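Local coordinates for putative polyphosphate kinase 2 family protein (Arthrobacter aurescens, PDB 3RHF), which is a polyphosphate kinase 2, a P-loop-type kinase that transfers phosphate between polyphosphate and nucleotides, at the interface of chains A and B. Sequence-based numbering; all coordinates share one arbitrary frame. Chains: chain A/B, Putative polyphosphate kinase 2 family protein.

Contact 1: the interface of chains A and B. Residues chain A 89, 92-93, 96-97, 106; chain B 97, 99-102.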
ATOM      1  N   GLY A  89       0.941  -7.287 -11.142  1.00 26.17           N
ATOM      2  CA  GLY A  89       1.030  -5.926 -10.652  1.00 25.36           C
ATOM      3  C   GLY A  89      -0.325  -5.371 -10.261  1.00 24.37           C
ATOM      4  O   GLY A  89      -0.508  -4.810  -9.189  1.00 25.32           O
ATOM      5  N   VAL A  92      -1.879  -7.229  -7.226  1.00 20.04           N
ATOM      6  CA  VAL A  92      -1.213  -6.866  -6.028  1.00 21.23           C
ATOM      7  C   VAL A  92      -1.728  -5.545  -5.589  1.00 22.84           C
ATOM      8  O   VAL A  92      -2.172  -5.385  -4.432  1.00 24.86           O
ATOM      9  CB  VAL A  92       0.333  -6.744  -6.222  1.00 22.77           C
ATOM     10  CG1 VAL A  92       0.933  -5.901  -5.070  1.00 20.78           C
ATOM     11  CG2 VAL A  92       0.987  -8.116  -6.329  1.00 21.28           C
ATOM     12  N   SER A  93      -1.749  -4.598  -6.522  1.00 23.42           N
ATOM     13  CA  SER A  93      -2.254  -3.272  -6.232  1.00 24.07           C
ATOM     14  C   SER A  93      -3.665  -3.290  -5.765  1.00 25.53           C
ATOM     15  O   SER A  93      -4.066  -2.467  -4.926  1.00 27.08           O
ATOM     16  CB  SER A  93      -2.216  -2.421  -7.490  1.00 25.19           C
ATOM     17  OG  SER A  93      -2.635  -1.092  -7.269  1.00 23.88           O
ATOM     18  N   VAL A  96      -3.705  -5.098  -2.051  1.00 25.77           N
ATOM     19  CA  VAL A  96      -3.097  -4.209  -1.090  1.00 25.33           C
ATOM     20  C   VAL A  96      -3.930  -2.978  -0.814  1.00 25.67           C
ATOM     21  O   VAL A  96      -4.095  -2.566   0.349  1.00 27.35           O
ATOM     22  CB  VAL A  96      -1.676  -3.852  -1.544  1.00 25.57           C
ATOM     23  CG1 VAL A  96      -1.195  -2.654  -0.836  1.00 24.69           C
ATOM     24  CG2 VAL A  96      -0.757  -5.072  -1.315  1.00 22.87           C
ATOM     25  N   GLY A  97      -4.524  -2.425  -1.847  1.00 25.15           N
ATOM     26  CA  GLY A  97      -5.343  -1.246  -1.683  1.00 25.11           C
ATOM     27  C   GLY A  97      -6.651  -1.453  -0.995  1.00 25.26           C
ATOM     28  O   GLY A  97      -7.301  -0.507  -0.613  1.00 27.12           O
ATOM     29  N   LEU A 106       4.465  -5.889   1.516  1.00 22.37           N
ATOM     30  CA  LEU A 106       4.612  -6.240   0.130  1.00 21.56           C
ATOM     31  C   LEU A 106       6.115  -6.286  -0.245  1.00 21.98           C
ATOM     32  O   LEU A 106       6.864  -5.374   0.068  1.00 21.19           O
ATOM     33  CB  LEU A 106       3.922  -5.198  -0.723  1.00 21.17           C
ATOM     34  CG  LEU A 106       4.299  -5.212  -2.192  1.00 21.15           C
ATOM     35  CD1 LEU A 106       3.837  -6.578  -2.759  1.00 20.67           C
ATOM     36  CD2 LEU A 106       3.609  -4.015  -2.867  1.00 20.23           C
TER
ATOM     37  N   GLY B  97      -4.049   3.739  -1.088  1.00 24.13           N
ATOM     38  CA  GLY B  97      -4.827   2.716  -1.790  1.00 25.24           C
ATOM     39  C   GLY B  97      -5.300   3.188  -3.170  1.00 25.93           C
ATOM     40  O   GLY B  97      -5.766   2.408  -3.972  1.00 26.86           O
HETATM   41  N   MSE B  99      -3.229   4.673  -5.076  1.00 25.70           N
HETATM   42  CA  MSE B  99      -2.022   4.563  -5.882  1.00 25.03           C
HETATM   43  C   MSE B  99      -1.548   3.113  -6.063  1.00 25.29           C
HETATM   44  O   MSE B  99      -2.102   2.232  -5.455  1.00 24.95           O
HETATM   45  CB  MSE B  99      -0.932   5.433  -5.298  1.00 24.60           C
HETATM   46  CG  MSE B  99      -1.299   6.894  -5.296  1.00 27.99           C
HETATM   47 SE   MSE B  99       0.022   7.983  -4.409  0.77 33.14          SE
HETATM   48  CE  MSE B  99      -0.238   9.587  -5.416  1.00 35.11           C
ATOM     49  N   ASP B 100      -0.596   2.865  -6.970  1.00 25.82           N
ATOM     50  CA  ASP B 100       0.033   1.550  -7.084  1.00 28.03           C
ATOM     51  C   ASP B 100       1.089   1.438  -5.985  1.00 27.52           C
ATOM     52  O   ASP B 100       1.991   2.229  -5.942  1.00 26.74           O
ATOM     53  CB  ASP B 100       0.717   1.389  -8.455  1.00 28.79           C
ATOM     54  CG  ASP B 100       1.328  -0.040  -8.692  1.00 33.19           C
ATOM     55  OD1 ASP B 100       1.073  -0.651  -9.778  1.00 40.60           O
ATOM     56  OD2 ASP B 100       2.106  -0.530  -7.844  1.00 36.02           O
ATOM     57  N   PRO B 101       1.026   0.411  -5.154  1.00 28.21           N
ATOM     58  CA  PRO B 101       1.905   0.453  -4.027  1.00 28.23           C
ATOM     59  C   PRO B 101       3.395   0.335  -4.387  1.00 28.46           C
ATOM     60  O   PRO B 101       4.271   0.714  -3.575  1.00 28.77           O
ATOM     61  CB  PRO B 101       1.420  -0.715  -3.161  1.00 29.60           C
ATOM     62  CG  PRO B 101       0.536  -1.549  -4.011  1.00 29.25           C
ATOM     63  CD  PRO B 101       0.491  -0.939  -5.371  1.00 29.51           C
ATOM     64  N   GLN B 102       3.719  -0.085  -5.601  1.00 28.39           N
ATOM     65  CA  GLN B 102       5.140  -0.102  -5.970  1.00 28.20           C
ATOM     66  C   GLN B 102       5.660   1.272  -6.362  1.00 26.69           C
ATOM     67  O   GLN B 102       6.882   1.450  -6.561  1.00 27.89           O
ATOM     68  CB  GLN B 102       5.394  -1.107  -7.056  1.00 30.11           C
ATOM     69  CG  GLN B 102       5.089  -2.580  -6.598  1.00 32.61           C
ATOM     70  CD  GLN B 102       5.395  -3.598  -7.701  1.00 38.33           C
ATOM     71  OE1 GLN B 102       6.555  -3.706  -8.193  1.00 38.80           O
ATOM     72  NE2 GLN B 102       4.363  -4.347  -8.104  1.00 40.65           N
TER
HETATM   73  O   HOH W   1      -3.701   0.439  -4.811  1.00 20.71           O
HETATM   74  O   HOH W   2       1.681  -3.312  -7.787  1.00 36.67           O
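B:Pro101 is the centre of this patch. Its ring projects from the start of the 3-10 helix 101-103 against chain A, where helix 88-98 and strand 104-108 adjoin. CD, CG and CB of the ring run along A:Ser93, A:Val96 and A:Leu106 with overlapping contacts. CD of B:Pro101 lies 3.7 Å from the backbone CA of A:Ser93. CG of B:Pro101 meets the CG1 methyl of A:Val96 at 3.8 Å, the side chains crossing obliquely. CB of B:Pro101 is 4.0 Å from the CD2 methyl of A:Leu106, which crosses it at about a right angle. In A:Leu106, chi1 164° directs the branch and chi2 63° places CD2. OG of A:Ser93 stands anti to the backbone N (chi1 -177°), which puts the hydroxyl beside CD of B:Pro101 and at water 1.

Beside the proline, the helices 88-98 of the two chains meet at glycines, with CA of A:Gly97 4.0 Å from CA of B:Gly97.

Polar groups cross through water. Water 1 lies within bonding distance of O and OG of A:Ser93 and the carbonyls of B:Gly97 and B:Met99, a selenomethionine. The structure does not show which it donates to. Water 2 lies 3.0 Å from the carbonyl O of A:Gly89 and also binds OD2 of B:Asp100 and NE2 of B:Gln102.

Further out, OD2 of B:Asp100 takes the backbone N of B:Gln102 at 2.8 Å with its anti lone pair. A:Gly89 belongs to the P-loop, so this patch probably braces the nucleotide-binding element while joining the subunits.

Contact 2: the interface of chains A and B. Residues chain A 277, 282-283, 285-286, 289; chain B 197-198, 201, 210, 212, 215.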
ATOM      1  N   PHE A 277      -8.580  -4.066  29.570  1.00 30.85           N
ATOM      2  CA  PHE A 277      -8.792  -3.079  30.613  1.00 29.74           C
ATOM      3  C   PHE A 277     -10.309  -2.976  30.823  1.00 28.09           C
ATOM      4  O   PHE A 277     -11.078  -3.558  30.085  1.00 26.44           O
ATOM      5  CB  PHE A 277      -8.223  -1.734  30.187  1.00 29.42           C
ATOM      6  CG  PHE A 277      -8.908  -1.167  28.976  1.00 30.70           C
ATOM      7  CD1 PHE A 277     -10.060  -0.428  29.095  1.00 30.09           C
ATOM      8  CD2 PHE A 277      -8.449  -1.449  27.713  1.00 31.37           C
ATOM      9  CE1 PHE A 277     -10.717   0.064  27.973  1.00 30.96           C
ATOM     10  CE2 PHE A 277      -9.125  -0.958  26.575  1.00 31.40           C
ATOM     11  CZ  PHE A 277     -10.242  -0.192  26.714  1.00 30.69           C
ATOM     12  N   GLU A 282     -13.195   3.067  32.090  1.00 23.63           N
ATOM     13  CA  GLU A 282     -12.419   3.942  31.217  1.00 24.00           C
ATOM     14  C   GLU A 282     -13.344   4.951  30.510  1.00 24.46           C
ATOM     15  O   GLU A 282     -13.008   6.149  30.320  1.00 24.63           O
ATOM     16  CB  GLU A 282     -11.631   3.097  30.242  1.00 24.40           C
ATOM     17  CG  GLU A 282     -10.600   3.910  29.491  1.00 25.53           C
ATOM     18  CD  GLU A 282      -9.371   4.099  30.281  1.00 26.60           C
ATOM     19  OE1 GLU A 282      -9.216   3.397  31.331  1.00 24.94           O
ATOM     20  OE2 GLU A 282      -8.579   4.954  29.842  1.00 23.82           O
ATOM     21  N   ARG A 283     -14.547   4.488  30.175  1.00 25.45           N
ATOM     22  CA  ARG A 283     -15.564   5.377  29.595  1.00 26.46           C
ATOM     23  C   ARG A 283     -15.904   6.495  30.541  1.00 27.02           C
ATOM     24  O   ARG A 283     -16.051   7.634  30.120  1.00 29.24           O
ATOM     25  CB  ARG A 283     -16.823   4.598  29.191  1.00 27.51           C
ATOM     26  CG  ARG A 283     -17.848   5.386  28.361  1.00 30.01           C
ATOM     27  CD  ARG A 283     -19.162   4.565  28.124  1.00 31.90           C
ATOM     28  NE  ARG A 283     -19.987   5.152  27.066  1.00 31.82           N
ATOM     29  CZ  ARG A 283     -20.608   6.328  27.160  1.00 34.10           C
ATOM     30  NH1 ARG A 283     -20.547   7.070  28.273  1.00 30.85           N
ATOM     31  NH2 ARG A 283     -21.301   6.777  26.109  1.00 36.93           N
ATOM     32  N   LEU A 285     -13.940   7.747  32.864  1.00 24.07           N
ATOM     33  CA  LEU A 285     -12.786   8.602  32.934  1.00 24.23           C
ATOM     34  C   LEU A 285     -12.744   9.562  31.733  1.00 24.34           C
ATOM     35  O   LEU A 285     -12.441  10.748  31.860  1.00 24.87           O
ATOM     36  CB  LEU A 285     -11.515   7.752  32.941  1.00 23.78           C
ATOM     37  CG  LEU A 285     -10.222   8.475  33.203  1.00 23.92           C
ATOM     38  CD1 LEU A 285     -10.400   9.213  34.512  1.00 22.56           C
ATOM     39  CD2 LEU A 285      -8.918   7.529  33.161  1.00 21.05           C
ATOM     40  N   VAL A 286     -13.052   9.048  30.566  1.00 23.79           N
ATOM     41  CA  VAL A 286     -13.084   9.905  29.409  1.00 24.19           C
ATOM     42  C   VAL A 286     -14.204  10.908  29.557  1.00 25.43           C
ATOM     43  O   VAL A 286     -14.021  12.065  29.302  1.00 25.03           O
ATOM     44  CB  VAL A 286     -13.247   9.072  28.088  1.00 24.61           C
ATOM     45  CG1 VAL A 286     -13.411   9.999  26.851  1.00 23.24           C
ATOM     46  CG2 VAL A 286     -12.052   8.085  27.941  1.00 21.30           C
ATOM     47  N   SER A 289     -13.030  13.668  31.291  1.00 37.28           N
ATOM     48  CA  SER A 289     -11.779  14.244  30.748  1.00 37.17           C
ATOM     49  C   SER A 289     -11.938  15.665  30.157  1.00 39.13           C
ATOM     50  O   SER A 289     -12.998  16.022  29.586  1.00 41.33           O
ATOM     51  CB  SER A 289     -11.240  13.354  29.700  1.00 36.22           C
TER
ATOM     52  N   LEU B 197     -12.933   9.186  20.924  1.00 22.64           N
ATOM     53  CA  LEU B 197     -12.524   8.251  21.994  1.00 22.20           C
ATOM     54  C   LEU B 197     -13.706   7.481  22.551  1.00 22.32           C
ATOM     55  O   LEU B 197     -13.705   6.254  22.587  1.00 23.90           O
ATOM     56  CB  LEU B 197     -11.835   9.015  23.103  1.00 22.88           C
ATOM     57  CG  LEU B 197     -10.399   9.451  22.847  1.00 20.80           C
ATOM     58  CD1 LEU B 197      -9.934  10.252  24.040  1.00 20.09           C
ATOM     59  CD2 LEU B 197      -9.550   8.228  22.647  1.00 19.61           C
ATOM     60  N   ILE B 198     -14.755   8.182  22.939  1.00 22.39           N
ATOM     61  CA  ILE B 198     -15.919   7.516  23.487  1.00 22.42           C
ATOM     62  C   ILE B 198     -16.496   6.523  22.496  1.00 22.37           C
ATOM     63  O   ILE B 198     -16.829   5.414  22.849  1.00 22.09           O
ATOM     64  CB  ILE B 198     -16.983   8.519  23.933  1.00 24.48           C
ATOM     65  CG1 ILE B 198     -16.473   9.225  25.196  1.00 25.17           C
ATOM     66  CG2 ILE B 198     -18.397   7.817  24.103  1.00 23.16           C
ATOM     67  CD1 ILE B 198     -17.317  10.444  25.624  1.00 30.23           C
ATOM     68  N   LEU B 201     -14.604   3.445  22.751  1.00 27.39           N
ATOM     69  CA  LEU B 201     -15.093   2.655  23.874  1.00 27.97           C
ATOM     70  C   LEU B 201     -16.494   2.060  23.649  1.00 29.34           C
ATOM     71  O   LEU B 201     -16.794   0.993  24.196  1.00 30.15           O
ATOM     72  CB  LEU B 201     -15.097   3.518  25.137  1.00 28.22           C
ATOM     73  CG  LEU B 201     -13.665   3.866  25.609  1.00 28.07           C
ATOM     74  CD1 LEU B 201     -13.642   4.676  26.890  1.00 28.85           C
ATOM     75  CD2 LEU B 201     -12.828   2.664  25.819  1.00 23.46           C
ATOM     76  N   TYR B 210      -8.063   1.334  21.418  1.00 28.02           N
ATOM     77  CA  TYR B 210      -8.135   2.435  22.386  1.00 26.32           C
ATOM     78  C   TYR B 210      -6.814   2.534  23.163  1.00 26.28           C
ATOM     79  O   TYR B 210      -6.226   1.569  23.511  1.00 26.15           O
ATOM     80  CB  TYR B 210      -9.332   2.274  23.329  1.00 24.98           C
ATOM     81  CG  TYR B 210      -9.345   3.291  24.415  1.00 23.93           C
ATOM     82  CD1 TYR B 210      -9.997   4.517  24.250  1.00 24.29           C
ATOM     83  CD2 TYR B 210      -8.679   3.066  25.600  1.00 25.91           C
ATOM     84  CE1 TYR B 210      -9.980   5.463  25.214  1.00 23.60           C
ATOM     85  CE2 TYR B 210      -8.643   4.030  26.594  1.00 26.71           C
ATOM     86  CZ  TYR B 210      -9.300   5.229  26.390  1.00 26.55           C
ATOM     87  OH  TYR B 210      -9.263   6.180  27.378  1.00 25.38           O
ATOM     88  N   ARG B 212      -4.998   4.617  26.439  1.00 25.61           N
ATOM     89  CA  ARG B 212      -4.946   5.526  27.601  1.00 25.16           C
ATOM     90  C   ARG B 212      -4.062   6.738  27.296  1.00 25.04           C
ATOM     91  O   ARG B 212      -4.342   7.875  27.737  1.00 22.27           O
ATOM     92  CB  ARG B 212      -4.442   4.789  28.873  1.00 25.19           C
ATOM     93  CG  ARG B 212      -4.004   5.649  30.043  1.00 23.67           C
ATOM     94  CD  ARG B 212      -5.154   6.554  30.580  1.00 25.30           C
ATOM     95  NE  ARG B 212      -6.223   5.731  31.129  1.00 26.13           N
ATOM     96  CZ  ARG B 212      -6.310   5.317  32.394  1.00 27.88           C
ATOM     97  NH1 ARG B 212      -5.425   5.694  33.318  1.00 29.20           N
ATOM     98  NH2 ARG B 212      -7.335   4.559  32.754  1.00 27.47           N
ATOM     99  N   LEU B 215      -5.855   9.940  26.238  1.00 29.42           N
ATOM    100  CA  LEU B 215      -6.480  10.682  27.315  1.00 30.90           C
ATOM    101  C   LEU B 215      -5.456  11.601  27.952  1.00 32.68           C
ATOM    102  O   LEU B 215      -5.786  12.717  28.367  1.00 34.30           O
ATOM    103  CB  LEU B 215      -7.007   9.680  28.330  1.00 31.81           C
ATOM    104  CG  LEU B 215      -8.187   9.994  29.233  1.00 32.25           C
ATOM    105  CD1 LEU B 215      -9.292  10.628  28.420  1.00 32.01           C
ATOM    106  CD2 LEU B 215      -8.604   8.688  29.896  1.00 28.84           C
TER
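The polar part is a fork. B:Arg212 grips the carboxylate of A:Glu282 side-on with two nitrogens in a salt bridge. NH2 of B:Arg212 gives a hydrogen bond of 2.6 Å to OE1 of A:Glu282. NE of B:Arg212 gives one of 2.8 Å to OE2 of A:Glu282. Both use syn lone pairs, and the carboxylate and guanidinium planes are only 21° apart. The phenol OH of B:Tyr210 adds a hydrogen bond of 2.8 Å to OE2 of A:Glu282, on the anti lone pair. OE2 thus accepts from more than one donor, which fixes the carboxylate's rotation and would probably keep it ionised. A:Glu282 reaches them by a bend at chi2 (82°). An alanine here would remove the carboxylate and would probably leave the B:Arg212 guanidinium and the B:Tyr210 hydroxyl without their shared acceptor.

Apolar contacts flank the fork. CD2 of A:Leu285 sits 3.4 Å above the guanidinium plane, toward its rim, and 3.5 Å from CD2 of B:Leu215. A:Val286 splits its branches: CG1 meets CG1 of B:Ile198 at 3.6 Å, while CG2 lies 3.8 Å from CD1 of B:Leu215. CD1 of B:Leu201 presses on the backbone CA of A:Arg283. CZ of A:Phe277 touches CD2 of B:Tyr210 at 3.8 Å, the two side chains crossing at about a right angle.

The C-terminal helix 279-287 of chain A lies against helices 190-202 and 213-219 of chain B and the loop carrying B:Tyr210 and B:Arg212.

Contact 3: the interface of chains A and B. Residues chain A 62, 65-66, 272-273; chain B 204-205, 208-209.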
ATOM      1  N   GLU A  62      -8.038  -6.354   9.145  1.00 28.16           N
ATOM      2  CA  GLU A  62      -7.966  -5.525  10.309  1.00 28.93           C
ATOM      3  C   GLU A  62      -8.079  -6.375  11.543  1.00 27.21           C
ATOM      4  O   GLU A  62      -7.401  -6.102  12.499  1.00 26.64           O
ATOM      5  CB  GLU A  62      -9.032  -4.459  10.304  1.00 30.55           C
ATOM      6  CG  GLU A  62      -8.940  -3.562  11.536  1.00 38.24           C
ATOM      7  CD  GLU A  62      -9.804  -2.264  11.473  1.00 48.64           C
ATOM      8  OE1 GLU A  62      -9.311  -1.261  10.864  1.00 55.10           O
ATOM      9  OE2 GLU A  62     -10.919  -2.231  12.082  1.00 53.28           O
ATOM     10  N   PHE A  65      -4.723  -8.234  12.059  1.00 24.62           N
ATOM     11  CA  PHE A  65      -3.837  -7.250  12.680  1.00 24.51           C
ATOM     12  C   PHE A  65      -4.107  -7.033  14.172  1.00 24.90           C
ATOM     13  O   PHE A  65      -3.215  -7.031  14.968  1.00 23.54           O
ATOM     14  CB  PHE A  65      -3.990  -5.934  11.951  1.00 25.00           C
ATOM     15  CG  PHE A  65      -2.962  -4.925  12.322  1.00 24.70           C
ATOM     16  CD1 PHE A  65      -1.733  -4.935  11.736  1.00 25.22           C
ATOM     17  CD2 PHE A  65      -3.215  -4.013  13.290  1.00 25.02           C
ATOM     18  CE1 PHE A  65      -0.762  -4.003  12.106  1.00 26.32           C
ATOM     19  CE2 PHE A  65      -2.251  -3.085  13.657  1.00 28.04           C
ATOM     20  CZ  PHE A  65      -1.033  -3.073  13.056  1.00 25.19           C
ATOM     21  N   ALA A  66      -5.366  -6.848  14.530  1.00 27.04           N
ATOM     22  CA  ALA A  66      -5.761  -6.547  15.906  1.00 27.50           C
ATOM     23  C   ALA A  66      -5.365  -7.720  16.750  1.00 28.71           C
ATOM     24  O   ALA A  66      -4.806  -7.547  17.840  1.00 28.33           O
ATOM     25  CB  ALA A  66      -7.248  -6.301  16.007  1.00 27.21           C
ATOM     26  N   TRP A 272     -12.444  -9.865  16.878  1.00 31.81           N
ATOM     27  CA  TRP A 272     -11.889  -8.723  17.544  1.00 30.81           C
ATOM     28  C   TRP A 272     -11.483  -9.073  18.947  1.00 30.24           C
ATOM     29  O   TRP A 272     -12.233  -9.729  19.671  1.00 29.30           O
ATOM     30  CB  TRP A 272     -12.937  -7.613  17.632  1.00 30.96           C
ATOM     31  CG  TRP A 272     -13.473  -7.209  16.301  1.00 31.09           C
ATOM     32  CD1 TRP A 272     -14.724  -7.411  15.835  1.00 30.10           C
ATOM     33  CD2 TRP A 272     -12.761  -6.518  15.273  1.00 26.61           C
ATOM     34  NE1 TRP A 272     -14.844  -6.880  14.583  1.00 29.56           N
ATOM     35  CE2 TRP A 272     -13.655  -6.314  14.223  1.00 26.21           C
ATOM     36  CE3 TRP A 272     -11.462  -6.031  15.159  1.00 26.67           C
ATOM     37  CZ2 TRP A 272     -13.294  -5.672  13.060  1.00 25.75           C
ATOM     38  CZ3 TRP A 272     -11.094  -5.402  14.001  1.00 26.04           C
ATOM     39  CH2 TRP A 272     -12.004  -5.229  12.962  1.00 26.17           C
ATOM     40  N   PRO A 273     -10.311  -8.596  19.353  1.00 30.00           N
ATOM     41  CA  PRO A 273      -9.870  -8.776  20.746  1.00 31.19           C
ATOM     42  C   PRO A 273     -10.743  -8.056  21.764  1.00 31.18           C
ATOM     43  O   PRO A 273     -11.216  -6.945  21.513  1.00 30.57           O
ATOM     44  CB  PRO A 273      -8.450  -8.186  20.765  1.00 30.96           C
ATOM     45  CG  PRO A 273      -8.053  -8.103  19.343  1.00 31.36           C
ATOM     46  CD  PRO A 273      -9.309  -7.912  18.538  1.00 29.67           C
TER
ATOM     47  N   PRO B 204     -17.370  -2.328  20.370  1.00 32.99           N
ATOM     48  CA  PRO B 204     -16.475  -3.430  20.777  1.00 33.51           C
ATOM     49  C   PRO B 204     -15.466  -3.762  19.695  1.00 33.28           C
ATOM     50  O   PRO B 204     -14.350  -4.222  19.996  1.00 34.32           O
ATOM     51  CB  PRO B 204     -17.414  -4.618  20.998  1.00 34.77           C
ATOM     52  CG  PRO B 204     -18.788  -4.031  21.052  1.00 35.44           C
ATOM     53  CD  PRO B 204     -18.775  -2.741  20.267  1.00 33.57           C
ATOM     54  N   SER B 205     -15.808  -3.489  18.446  1.00 32.27           N
ATOM     55  CA  SER B 205     -14.841  -3.739  17.380  1.00 32.07           C
ATOM     56  C   SER B 205     -13.677  -2.717  17.376  1.00 31.23           C
ATOM     57  O   SER B 205     -12.754  -2.868  16.603  1.00 31.70           O
ATOM     58  CB  SER B 205     -15.543  -3.770  16.002  1.00 32.29           C
ATOM     59  OG  SER B 205     -15.811  -2.455  15.552  1.00 28.92           O
ATOM     60  N   TRP B 208      -9.736  -2.700  20.759  1.00 30.61           N
ATOM     61  CA  TRP B 208      -8.360  -3.049  20.510  1.00 31.33           C
ATOM     62  C   TRP B 208      -7.537  -1.828  20.215  1.00 31.04           C
ATOM     63  O   TRP B 208      -6.340  -1.823  20.438  1.00 32.93           O
ATOM     64  CB  TRP B 208      -8.232  -4.072  19.352  1.00 32.46           C
ATOM     65  CG  TRP B 208      -8.440  -3.533  17.970  1.00 31.74           C
ATOM     66  CD1 TRP B 208      -9.619  -3.437  17.307  1.00 30.21           C
ATOM     67  CD2 TRP B 208      -7.432  -3.039  17.077  1.00 29.54           C
ATOM     68  NE1 TRP B 208      -9.410  -2.884  16.062  1.00 32.98           N
ATOM     69  CE2 TRP B 208      -8.077  -2.643  15.895  1.00 30.21           C
ATOM     70  CE3 TRP B 208      -6.055  -2.898  17.168  1.00 30.76           C
ATOM     71  CZ2 TRP B 208      -7.395  -2.119  14.800  1.00 33.38           C
ATOM     72  CZ3 TRP B 208      -5.350  -2.338  16.074  1.00 33.42           C
ATOM     73  CH2 TRP B 208      -6.024  -1.968  14.906  1.00 34.91           C
ATOM     74  N   LYS B 209      -8.198  -0.804  19.734  1.00 29.57           N
ATOM     75  CA  LYS B 209      -7.561   0.363  19.195  1.00 30.25           C
ATOM     76  C   LYS B 209      -7.385   1.439  20.258  1.00 29.20           C
ATOM     77  O   LYS B 209      -6.738   2.397  19.987  1.00 29.51           O
ATOM     78  CB  LYS B 209      -8.535   0.960  18.149  1.00 31.25           C
ATOM     79  CG  LYS B 209      -7.981   1.389  16.843  1.00 35.54           C
ATOM     80  CD  LYS B 209      -9.087   1.918  15.921  1.00 38.37           C
ATOM     81  CE  LYS B 209      -9.421   1.020  14.704  1.00 41.34           C
ATOM     82  NZ  LYS B 209      -9.516   1.771  13.388  1.00 41.27           N
TER
HETATM   83  O   HOH W   3     -11.736  -4.851  19.773  1.00 23.12           O
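Aromatic contacts dominate. The indole of B:Trp208 is covered on one face by the methyl of A:Ala66, whose CB lies 3.4 Å from CD2 of B:Trp208. This is a CH-pi contact over both rings. CG of B:Lys209, from the same chain, covers the opposite face. The far rim of the indole meets A:Phe65: CH2 of B:Trp208 is 3.8 Å from CD2 of A:Phe65, and CZ3 of the indole lies at the edge of the phenyl ring, in its plane. B:Trp208 holds CG in the crowded position between backbone N and carbonyl carbon (chi1 75°). A second CH-pi contact runs the other way: CB of B:Ser205 stands over the five-membered ring of A:Trp272, 3.5 Å from its NE1. CE3 of A:Trp272 is 3.8 Å from CD1 of B:Trp208, and the two side chains cross obliquely. A:Pro273 and B:Trp208 lie side by side, pointing the same way, CG against CB.

Polar links are looser. NZ of B:Lys209 and OE1 of A:Glu62 form a long salt bridge of 4.0 Å. Water 3 bridges the carbonyls of A:Pro273 and B:Pro204 and also binds the backbone N of B:Trp208.

The 3-10 helix 204-209 of chain B packs onto a surface formed jointly by the long helix 43-69 and the segment at 272-273 of chain A.

The three contacts run along one two-fold interface, so each has a twin with the chains exchanged. The C-alpha centres of contact 1 and contact 3 are about 24 Å apart, those of contact 2 and contact 3 about 16 Å, and those of contact 1 and contact 2 about 35 Å. Contact 1 lies near the two-fold axis. The chain A tail runs through contact 3 (272-273) and on to contact 2 (277-289). On chain B the 3-10 helix 204-209 of contact 3 lies in sequence between the parts used by contact 2. This reciprocal tail exchange suggests a stable dimer, though the structure alone does not show the state in solution.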